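Local coordinates for Ctr9 protein (Myceliophthora thermophila, PDB 6AF0), which forms a complex with Paf1 and Cdc73 as the TPR-repeat solenoid of the Paf1 transcription elongation complex, and probably binds RNA polymerase II, at residues L70-A74 with I87-I91; K118-L122 with L152-L156; A792-E797 with C814-W819; V856-I861 with E889-L894. All blocks are in the same frame, centred on the assembly; numbering follows the deposited sequence.

Interaction 1. Residues L70-A74 with I87-I91; sequences LLRGA and IITCI
Build 70-74 and 87-91 as two regular α-helical turns, taken from helices 63-76 and 82-101, which follow each other in the chain as an antiparallel helical hairpin in the N-terminal part of the Ctr9 α-solenoid. Their axes run nearly antiparallel, 150° between N-to-C directions (signed crossing -150°), and approach to 9.6 Å. Leu70 and Ile87 set the register, CA to CA 6.1 Å.

Leu70 is the main knob. In its m,t rotamer it enters the hollow between Ile87, Cys90 and Ile91, with Leu94 one turn further on completing a knobs-into-holes socket. Its CD2 lies 3.8 Å from Ile87 CG2, its CD1 3.5 Å from Cys90 SG, and its CB 3.7 Å from Ile91 CG1. The answering bumps come from the isoleucines. Small Ala74 leaves a shallow dip into which Ile87, chi1 p, drops its CD1, 3.6 Å from both CA and CB of Ala74; Ile88 CD1 reaches the same Ala74 CB at 4.0 Å. Ile91, m,t, slides its CD1 along the backbone, 3.6 Å from Leu70 O, and meets Leu71 CD1 at 3.8 Å near the exposed border.

Helix 47-59 covers one side through Ala54, Met51 and Leu55; helix 118-135 touches Ile88 and Ile91. No hydrogen bond or charge pair crosses, so between these two segments the fit rests on apolar van der Waals packing.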
# COMPACT_ATOMS: atom_id res chain seq x y z
N LEU A 70 64.05 13.24 -14.24
CA LEU A 70 64.41 13.05 -12.85
C LEU A 70 64.69 11.59 -12.53
O LEU A 70 65.42 11.30 -11.58
CB LEU A 70 63.33 13.59 -11.91
CG LEU A 70 63.03 15.08 -12.04
CD1 LEU A 70 62.06 15.47 -10.94
CD2 LEU A 70 64.29 15.94 -12.00
N LEU A 71 64.13 10.67 -13.30
CA LEU A 71 64.42 9.23 -13.13
C LEU A 71 65.88 8.94 -13.44
O LEU A 71 66.58 8.26 -12.70
CB LEU A 71 63.52 8.39 -14.05
CG LEU A 71 62.69 7.29 -13.40
CD1 LEU A 71 61.82 7.84 -12.28
CD2 LEU A 71 61.81 6.63 -14.45
N ARG A 72 66.32 9.49 -14.57
CA ARG A 72 67.68 9.32 -15.03
C ARG A 72 68.67 10.07 -14.13
O ARG A 72 69.70 9.51 -13.74
CB ARG A 72 67.79 9.82 -16.46
CG ARG A 72 69.14 9.56 -17.09
CD ARG A 72 69.13 9.72 -18.60
NE ARG A 72 67.90 9.26 -19.25
CZ ARG A 72 67.75 9.11 -20.57
NH1 ARG A 72 68.74 9.38 -21.41
NH2 ARG A 72 66.59 8.69 -21.05
N GLY A 73 68.35 11.32 -13.82
CA GLY A 73 69.12 12.12 -12.85
C GLY A 73 69.29 11.39 -11.52
O GLY A 73 70.35 11.45 -10.91
N ALA A 74 68.24 10.69 -11.09
CA ALA A 74 68.27 9.88 -9.86
C ALA A 74 69.35 8.82 -9.94
O ALA A 74 70.21 8.75 -9.08
CB ALA A 74 66.92 9.22 -9.61
N ILE A 87 65.31 15.35 -5.80
CA ILE A 87 64.68 14.83 -7.01
C ILE A 87 63.74 13.64 -6.74
O ILE A 87 62.68 13.54 -7.34
CB ILE A 87 65.71 14.53 -8.14
CG1 ILE A 87 66.90 13.71 -7.63
CG2 ILE A 87 66.22 15.82 -8.76
CD1 ILE A 87 66.68 12.21 -7.66
N ILE A 88 64.10 12.76 -5.82
CA ILE A 88 63.24 11.62 -5.49
C ILE A 88 61.90 12.12 -4.91
O ILE A 88 60.85 11.57 -5.19
CB ILE A 88 63.93 10.62 -4.52
CG1 ILE A 88 65.17 9.95 -5.15
CG2 ILE A 88 62.97 9.52 -4.09
CD1 ILE A 88 64.88 8.84 -6.16
N THR A 89 61.94 13.17 -4.10
CA THR A 89 60.71 13.78 -3.57
C THR A 89 59.87 14.44 -4.68
O THR A 89 58.66 14.25 -4.77
CB THR A 89 60.96 14.83 -2.46
OG1 THR A 89 61.78 15.90 -2.96
CG2 THR A 89 61.64 14.22 -1.25
N CYS A 90 60.53 15.20 -5.54
CA CYS A 90 59.88 15.71 -6.72
C CYS A 90 59.29 14.58 -7.54
O CYS A 90 58.16 14.69 -7.99
CB CYS A 90 60.85 16.49 -7.57
SG CYS A 90 60.02 17.38 -8.88
N ILE A 91 60.03 13.49 -7.72
CA ILE A 91 59.50 12.35 -8.48
C ILE A 91 58.15 11.97 -7.87
O ILE A 91 57.14 11.88 -8.57
CB ILE A 91 60.46 11.14 -8.50
CG1 ILE A 91 61.54 11.36 -9.56
CG2 ILE A 91 59.72 9.82 -8.81
CD1 ILE A 91 62.67 10.33 -9.52

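Interaction 2. Residues K118-L122 with L152-L156; sequences KEYYL and LKASL
This is a partly buried, mainly aliphatic contact across a helical hairpin of the N-terminal α-solenoid: the opening turn of helix 118-135 meets residues 152-156, at the C-terminal end of helix 140-155 and at the end of the hairpin far from its connecting turn. Residues 118-122 are α-helical, with Leu122 N hydrogen-bonded to Lys118 O (2.9 Å). Residues 152-154 are α-helical too, and the hydrogen bond from Leu156 N to Lys153 O is weak (3.2 Å). Leu122 and Lys153 are in register, CA to CA 7.2 Å.

Leu122, with chi1 near -99° and chi2 p, leans over the facing turn. Its CD2 rests 3.8 Å from Leu152 O, 3.7 Å from Lys153 CA and 3.8 Å from Lys153 CG, while its CD1 is 4.5 Å from Leu152 CB. Leu156, m,t, points back across the gap so that its CD1 sits 3.7 Å from Leu122 CD2 and 4.2 Å from Lys118 CB.

Asp341, in the loop between helices 326-338 and 343-360, accepts a hydrogen bond from Ser155 OG at its backbone O and forms a long, weak ion pair with Lys118. Behind Leu122 and Leu152 lies helix 82-101.

Glu119 lies at the exposed margin and makes no salt bridge to Lys153: its OE2 is 3.8 Å from Lys153 CG but 6.1 Å from Lys153 NZ, and its OE1 lies 3.5 Å from Leu156 CD1.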
# COMPACT_ATOMS: atom_id res chain seq x y z
N LYS A 118 45.17 5.06 -11.96
CA LYS A 118 45.46 5.83 -10.77
C LYS A 118 46.28 5.00 -9.84
O LYS A 118 47.27 5.48 -9.30
CB LYS A 118 44.20 6.20 -10.01
CG LYS A 118 43.04 6.61 -10.88
CD LYS A 118 42.16 7.62 -10.19
CE LYS A 118 41.95 8.80 -11.12
NZ LYS A 118 41.46 9.96 -10.35
N GLU A 119 45.85 3.77 -9.62
CA GLU A 119 46.54 2.91 -8.65
C GLU A 119 47.96 2.61 -9.08
O GLU A 119 48.82 2.32 -8.25
CB GLU A 119 45.79 1.61 -8.40
CG GLU A 119 46.18 0.93 -7.07
CD GLU A 119 45.60 1.60 -5.82
OE1 GLU A 119 44.43 2.04 -5.86
OE2 GLU A 119 46.31 1.67 -4.78
N TYR A 120 48.21 2.67 -10.37
CA TYR A 120 49.55 2.53 -10.89
C TYR A 120 50.47 3.66 -10.41
O TYR A 120 51.51 3.40 -9.78
CB TYR A 120 49.50 2.51 -12.41
CG TYR A 120 50.84 2.48 -13.07
CD1 TYR A 120 51.62 1.33 -13.03
CD2 TYR A 120 51.32 3.59 -13.74
CE1 TYR A 120 52.85 1.29 -13.63
CE2 TYR A 120 52.56 3.56 -14.35
CZ TYR A 120 53.31 2.41 -14.29
OH TYR A 120 54.54 2.38 -14.89
N TYR A 121 50.08 4.90 -10.70
CA TYR A 121 50.83 6.09 -10.26
C TYR A 121 50.92 6.18 -8.71
O TYR A 121 51.92 6.63 -8.15
CB TYR A 121 50.22 7.36 -10.85
CG TYR A 121 50.31 7.44 -12.36
CD1 TYR A 121 51.54 7.43 -13.00
CD2 TYR A 121 49.17 7.52 -13.14
CE1 TYR A 121 51.63 7.49 -14.39
CE2 TYR A 121 49.25 7.59 -14.53
CZ TYR A 121 50.48 7.57 -15.14
OH TYR A 121 50.54 7.64 -16.51
N LEU A 122 49.86 5.74 -8.03
CA LEU A 122 49.85 5.75 -6.58
C LEU A 122 50.93 4.85 -6.04
O LEU A 122 51.77 5.27 -5.27
CB LEU A 122 48.48 5.34 -6.02
CG LEU A 122 47.58 6.51 -5.60
CD1 LEU A 122 47.38 7.54 -6.69
CD2 LEU A 122 46.22 5.99 -5.16
N LEU A 152 44.52 10.35 -1.40
CA LEU A 152 44.27 9.83 -2.73
C LEU A 152 44.01 8.32 -2.78
O LEU A 152 43.24 7.84 -3.61
CB LEU A 152 45.43 10.16 -3.64
CG LEU A 152 45.75 11.63 -3.87
CD1 LEU A 152 47.01 11.73 -4.68
CD2 LEU A 152 44.65 12.31 -4.62
N LYS A 153 44.67 7.56 -1.92
CA LYS A 153 44.46 6.12 -1.86
C LYS A 153 43.16 5.86 -1.11
O LYS A 153 42.39 4.99 -1.47
CB LYS A 153 45.65 5.43 -1.16
CG LYS A 153 46.14 4.15 -1.85
CD LYS A 153 47.63 3.86 -1.61
CE LYS A 153 47.99 3.91 -0.13
NZ LYS A 153 49.39 3.52 0.15
N ALA A 154 42.90 6.64 -0.06
CA ALA A 154 41.74 6.41 0.79
C ALA A 154 40.45 6.62 0.05
O ALA A 154 39.48 5.91 0.31
CB ALA A 154 41.78 7.31 2.00
N SER A 155 40.42 7.61 -0.84
CA SER A 155 39.21 7.90 -1.64
C SER A 155 38.84 6.76 -2.61
O SER A 155 37.66 6.56 -2.92
CB SER A 155 39.38 9.20 -2.41
OG SER A 155 38.22 9.50 -3.18
N LEU A 156 39.84 6.00 -3.04
CA LEU A 156 39.62 4.83 -3.90
C LEU A 156 39.07 3.58 -3.20
O LEU A 156 38.71 2.61 -3.86
CB LEU A 156 40.91 4.47 -4.61
CG LEU A 156 41.39 5.50 -5.63
CD1 LEU A 156 42.76 5.12 -6.20
CD2 LEU A 156 40.38 5.63 -6.76

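Interaction 3. Residues A792-E797 with C814-W819; sequences AIESYE and CLGRTW
Two α-helical turns, 792-797 and 814-819, pass almost antiparallel: axes 9.7 Å apart, 161° between N-to-C directions, signed crossing -161°. Tyr796 faces Leu815 at a CA separation of 6.3 Å.

The aliphatic contacts gather on Ile793 (m,m), whose CD1 touches Leu815 CD1 at 3.7 Å and Thr818 CG2 at 3.6 Å. Ala792 CB adds 3.9 Å to Thr818 CG2, and Leu815 (t,p) also brings its CD1 to 3.8 Å from Tyr796 CB.

Trp819 provides the CH-pi interaction: Ile793 CD1 stands 3.5 Å from the centroid of its five-membered ring, only 3° off the normal. Helix 829-845 packs against the same indole through Ala831, Met834 and Ala835. This is the junction between successive predicted TPRs, the second helix of one (789-801) meeting the first of the next (809-826), the repeat-to-repeat packing by which TPRs stack into a superhelix.

Two polar side chains of the interface, Thr818 and Tyr796, find partners on their own side of it. Thr818 OG1, with chi1 m, donates a hydrogen bond to Cys814 O (2.7 Å), and this OG1 sits at the edge of the Tyr796 ring, 3.4 Å from CE1. The Tyr796 hydroxyl passes Cys814, OH to CB 3.8 Å, and hydrogen-bonds to His781 ND1 in helix 773-785.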
# COMPACT_ATOMS: atom_id res chain seq x y z
N ALA A 792 -38.97 -13.74 25.52
CA ALA A 792 -39.76 -14.48 24.52
C ALA A 792 -40.95 -13.65 24.02
O ALA A 792 -41.38 -13.78 22.88
CB ALA A 792 -40.26 -15.78 25.11
N ILE A 793 -41.51 -12.82 24.90
CA ILE A 793 -42.61 -11.96 24.51
C ILE A 793 -42.12 -11.05 23.38
O ILE A 793 -42.57 -11.19 22.26
CB ILE A 793 -43.17 -11.14 25.70
CG1 ILE A 793 -43.76 -12.05 26.80
CG2 ILE A 793 -44.21 -10.13 25.23
CD1 ILE A 793 -45.06 -12.74 26.45
N GLU A 794 -41.18 -10.16 23.65
CA GLU A 794 -40.85 -9.14 22.63
C GLU A 794 -40.02 -9.69 21.47
O GLU A 794 -39.82 -9.00 20.49
CB GLU A 794 -40.24 -7.84 23.22
CG GLU A 794 -38.72 -7.69 23.17
CD GLU A 794 -37.99 -8.69 24.04
OE1 GLU A 794 -38.67 -9.59 24.59
OE2 GLU A 794 -36.75 -8.59 24.19
N SER A 795 -39.53 -10.92 21.58
CA SER A 795 -39.05 -11.62 20.39
C SER A 795 -40.28 -11.79 19.50
O SER A 795 -40.34 -11.25 18.39
CB SER A 795 -38.40 -12.95 20.75
OG SER A 795 -38.08 -13.72 19.60
N TYR A 796 -41.28 -12.49 20.02
CA TYR A 796 -42.53 -12.70 19.30
C TYR A 796 -43.13 -11.38 18.80
O TYR A 796 -43.60 -11.30 17.68
CB TYR A 796 -43.56 -13.42 20.19
CG TYR A 796 -43.35 -14.90 20.34
CD1 TYR A 796 -43.60 -15.53 21.56
CD2 TYR A 796 -42.89 -15.67 19.28
CE1 TYR A 796 -43.40 -16.90 21.71
CE2 TYR A 796 -42.70 -17.04 19.42
CZ TYR A 796 -42.96 -17.64 20.63
OH TYR A 796 -42.76 -18.98 20.77
N GLU A 797 -43.13 -10.37 19.65
CA GLU A 797 -43.73 -9.09 19.30
C GLU A 797 -43.03 -8.53 18.08
O GLU A 797 -43.67 -8.10 17.13
CB GLU A 797 -43.64 -8.10 20.47
CG GLU A 797 -44.76 -8.19 21.50
CD GLU A 797 -45.76 -7.07 21.37
OE1 GLU A 797 -45.60 -6.05 22.09
OE2 GLU A 797 -46.69 -7.19 20.53
N CYS A 814 -48.85 -18.66 20.10
CA CYS A 814 -47.64 -18.90 20.84
C CYS A 814 -47.36 -17.74 21.80
O CYS A 814 -46.97 -17.94 22.96
CB CYS A 814 -46.46 -19.12 19.88
SG CYS A 814 -46.54 -20.70 18.96
N LEU A 815 -47.59 -16.53 21.34
CA LEU A 815 -47.40 -15.38 22.18
C LEU A 815 -48.39 -15.37 23.33
O LEU A 815 -48.07 -14.91 24.41
CB LEU A 815 -47.53 -14.11 21.36
CG LEU A 815 -47.44 -12.80 22.12
CD1 LEU A 815 -46.13 -12.67 22.87
CD2 LEU A 815 -47.60 -11.65 21.14
N GLY A 816 -49.60 -15.87 23.09
CA GLY A 816 -50.68 -15.84 24.09
C GLY A 816 -50.36 -16.74 25.26
O GLY A 816 -50.36 -16.32 26.40
N ARG A 817 -50.08 -17.99 24.93
CA ARG A 817 -49.56 -18.98 25.89
C ARG A 817 -48.33 -18.49 26.66
O ARG A 817 -48.20 -18.74 27.85
CB ARG A 817 -49.25 -20.29 25.17
CG ARG A 817 -48.18 -21.13 25.80
CD ARG A 817 -48.07 -22.45 25.09
NE ARG A 817 -46.75 -23.03 25.32
CZ ARG A 817 -46.44 -24.31 25.21
NH1 ARG A 817 -47.38 -25.21 24.89
NH2 ARG A 817 -45.20 -24.71 25.45
N THR A 818 -47.40 -17.83 26.00
CA THR A 818 -46.22 -17.31 26.68
C THR A 818 -46.67 -16.32 27.74
O THR A 818 -46.31 -16.45 28.90
CB THR A 818 -45.24 -16.61 25.71
OG1 THR A 818 -44.90 -17.52 24.65
CG2 THR A 818 -43.94 -16.18 26.40
N TRP A 819 -47.48 -15.35 27.34
CA TRP A 819 -48.10 -14.45 28.31
C TRP A 819 -48.79 -15.23 29.44
O TRP A 819 -48.65 -14.89 30.61
CB TRP A 819 -49.12 -13.54 27.63
CG TRP A 819 -48.57 -12.22 27.17
CD1 TRP A 819 -48.56 -11.74 25.89
CD2 TRP A 819 -47.97 -11.20 27.98
NE1 TRP A 819 -47.99 -10.50 25.86
CE2 TRP A 819 -47.62 -10.14 27.13
CE3 TRP A 819 -47.69 -11.09 29.35
CZ2 TRP A 819 -47.00 -8.97 27.59
CZ3 TRP A 819 -47.06 -9.91 29.82
CH2 TRP A 819 -46.73 -8.87 28.93

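Interaction 4. Residues V856-I861 with E889-L894; sequences VAFVQI and EAIKIL
A close-packed helical hairpin near the C-terminal end of the solenoid brings together 856-861 of helix 850-869 and 889-894 of helix 877-899. Both segments are α-helical; their axes come within 8.6 Å at 142° between N-to-C directions (signed crossing -142°).

Two alanines allow that approach: Ala857 and Ala890 lie 4.3 Å apart at CA and 4.2 Å at CB, and Ala890 CB is 3.8 Å from Ala857 O. This is close antiparallel helix packing with small residues at the crossing point, within the α-solenoid and consistent with the helix pair of a TPR-like repeat; helix 907-934 lies against it, Arg913 touching Ile861 and Leu894.

Larger side chains close round the alanine pair. Val856 CG2 meets Ile893 CD1 at 3.5 Å, with Ile893 in m,t. Ile861, also m,t, puts CG1 4.1 Å from Ala890 CB and CD1 4.1 Å from Leu894 CD2. Gln860 (m,t) extends over Ala890, OE1 to CB 3.4 Å, and its NE2 lies 3.7 Å from Glu889 CD, without a hydrogen bond.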
# COMPACT_ATOMS: atom_id res chain seq x y z
N VAL A 856 -59.32 -18.94 23.98
CA VAL A 856 -59.89 -17.76 24.66
C VAL A 856 -60.67 -18.27 25.84
O VAL A 856 -60.62 -17.70 26.92
CB VAL A 856 -60.83 -16.84 23.81
CG1 VAL A 856 -60.03 -15.93 22.88
CG2 VAL A 856 -61.86 -17.65 23.06
N ALA A 857 -61.35 -19.39 25.65
CA ALA A 857 -62.15 -19.99 26.70
C ALA A 857 -61.29 -20.43 27.89
O ALA A 857 -61.50 -19.95 29.02
CB ALA A 857 -62.90 -21.18 26.14
N PHE A 858 -60.31 -21.32 27.63
CA PHE A 858 -59.34 -21.77 28.64
C PHE A 858 -58.78 -20.58 29.42
O PHE A 858 -58.92 -20.49 30.64
CB PHE A 858 -58.19 -22.52 27.94
CG PHE A 858 -57.25 -23.22 28.88
CD1 PHE A 858 -57.51 -24.51 29.32
CD2 PHE A 858 -56.11 -22.58 29.33
CE1 PHE A 858 -56.64 -25.15 30.19
CE2 PHE A 858 -55.25 -23.21 30.21
CZ PHE A 858 -55.51 -24.50 30.64
N VAL A 859 -58.19 -19.63 28.73
CA VAL A 859 -57.63 -18.49 29.42
C VAL A 859 -58.68 -17.83 30.33
O VAL A 859 -58.37 -17.43 31.44
CB VAL A 859 -57.02 -17.46 28.45
CG1 VAL A 859 -56.53 -16.22 29.21
CG2 VAL A 859 -55.86 -18.07 27.67
N GLN A 860 -59.92 -17.71 29.87
CA GLN A 860 -60.96 -17.02 30.66
C GLN A 860 -61.24 -17.78 31.94
O GLN A 860 -61.43 -17.19 33.00
CB GLN A 860 -62.26 -16.83 29.87
CG GLN A 860 -62.17 -15.72 28.84
CD GLN A 860 -63.37 -15.68 27.91
OE1 GLN A 860 -63.92 -16.72 27.52
NE2 GLN A 860 -63.77 -14.48 27.53
N ILE A 861 -61.26 -19.09 31.81
CA ILE A 861 -61.44 -19.97 32.97
C ILE A 861 -60.26 -19.84 33.93
O ILE A 861 -60.44 -19.87 35.14
CB ILE A 861 -61.61 -21.43 32.52
CG1 ILE A 861 -62.85 -21.54 31.63
CG2 ILE A 861 -61.80 -22.35 33.69
CD1 ILE A 861 -63.10 -22.92 31.07
N GLU A 889 -68.79 -16.09 28.73
CA GLU A 889 -68.39 -16.21 27.35
C GLU A 889 -67.84 -17.61 27.16
O GLU A 889 -68.30 -18.34 26.30
CB GLU A 889 -67.36 -15.13 26.99
CG GLU A 889 -67.18 -14.82 25.50
CD GLU A 889 -66.48 -13.47 25.26
OE1 GLU A 889 -66.58 -12.55 26.12
OE2 GLU A 889 -65.83 -13.32 24.20
N ALA A 890 -66.90 -17.97 28.04
CA ALA A 890 -66.19 -19.26 27.99
C ALA A 890 -67.14 -20.43 27.98
O ALA A 890 -67.05 -21.29 27.12
CB ALA A 890 -65.26 -19.38 29.16
N ILE A 891 -68.07 -20.46 28.92
CA ILE A 891 -69.05 -21.57 28.97
C ILE A 891 -69.75 -21.73 27.61
O ILE A 891 -69.93 -22.86 27.14
CB ILE A 891 -70.10 -21.44 30.13
CG1 ILE A 891 -71.01 -20.22 29.95
CG2 ILE A 891 -69.43 -21.37 31.49
CD1 ILE A 891 -72.38 -20.54 29.38
N LYS A 892 -70.10 -20.61 26.97
CA LYS A 892 -70.77 -20.63 25.66
C LYS A 892 -69.91 -21.31 24.62
O LYS A 892 -70.36 -22.22 23.93
CB LYS A 892 -71.07 -19.21 25.18
CG LYS A 892 -72.13 -18.50 25.99
CD LYS A 892 -72.30 -17.06 25.55
CE LYS A 892 -73.42 -16.37 26.30
NZ LYS A 892 -73.62 -15.00 25.76
N ILE A 893 -68.67 -20.85 24.53
CA ILE A 893 -67.72 -21.34 23.53
C ILE A 893 -67.46 -22.82 23.71
O ILE A 893 -67.54 -23.59 22.76
CB ILE A 893 -66.36 -20.61 23.58
CG1 ILE A 893 -66.53 -19.09 23.70
CG2 ILE A 893 -65.59 -20.94 22.32
CD1 ILE A 893 -65.23 -18.31 23.67
N LEU A 894 -67.15 -23.22 24.93
CA LEU A 894 -66.95 -24.64 25.24
C LEU A 894 -68.15 -25.48 24.85
O LEU A 894 -68.00 -26.60 24.38
CB LEU A 894 -66.70 -24.86 26.73
CG LEU A 894 -65.27 -24.80 27.24
CD1 LEU A 894 -64.82 -23.36 27.32
CD2 LEU A 894 -65.18 -25.42 28.62

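How the interactions relate
Interactions 1, 3 and 4 are buried, with apolar centres; interaction 2 is more open, so charged Glu119 and Lys153 edge its aliphatic centre. Interactions 1 and 2 belong to the N-terminal part, centres 20 Å apart: helix 118-135, which opens interaction 2, also covers Ile88 and Ile91 of interaction 1. At the other end, 3 and 4 lie 21 Å apart between centres, and helix 829-845 touches both. Between the two pairs stretches the solenoid, with 137 Å separating the centres of 1 and 4. Leucine and isoleucine knobs fill 1, alanines meet in 4, and only in interaction 3 do aromatic side chains meet the opposite segment. None is bridged by a hydrogen bond.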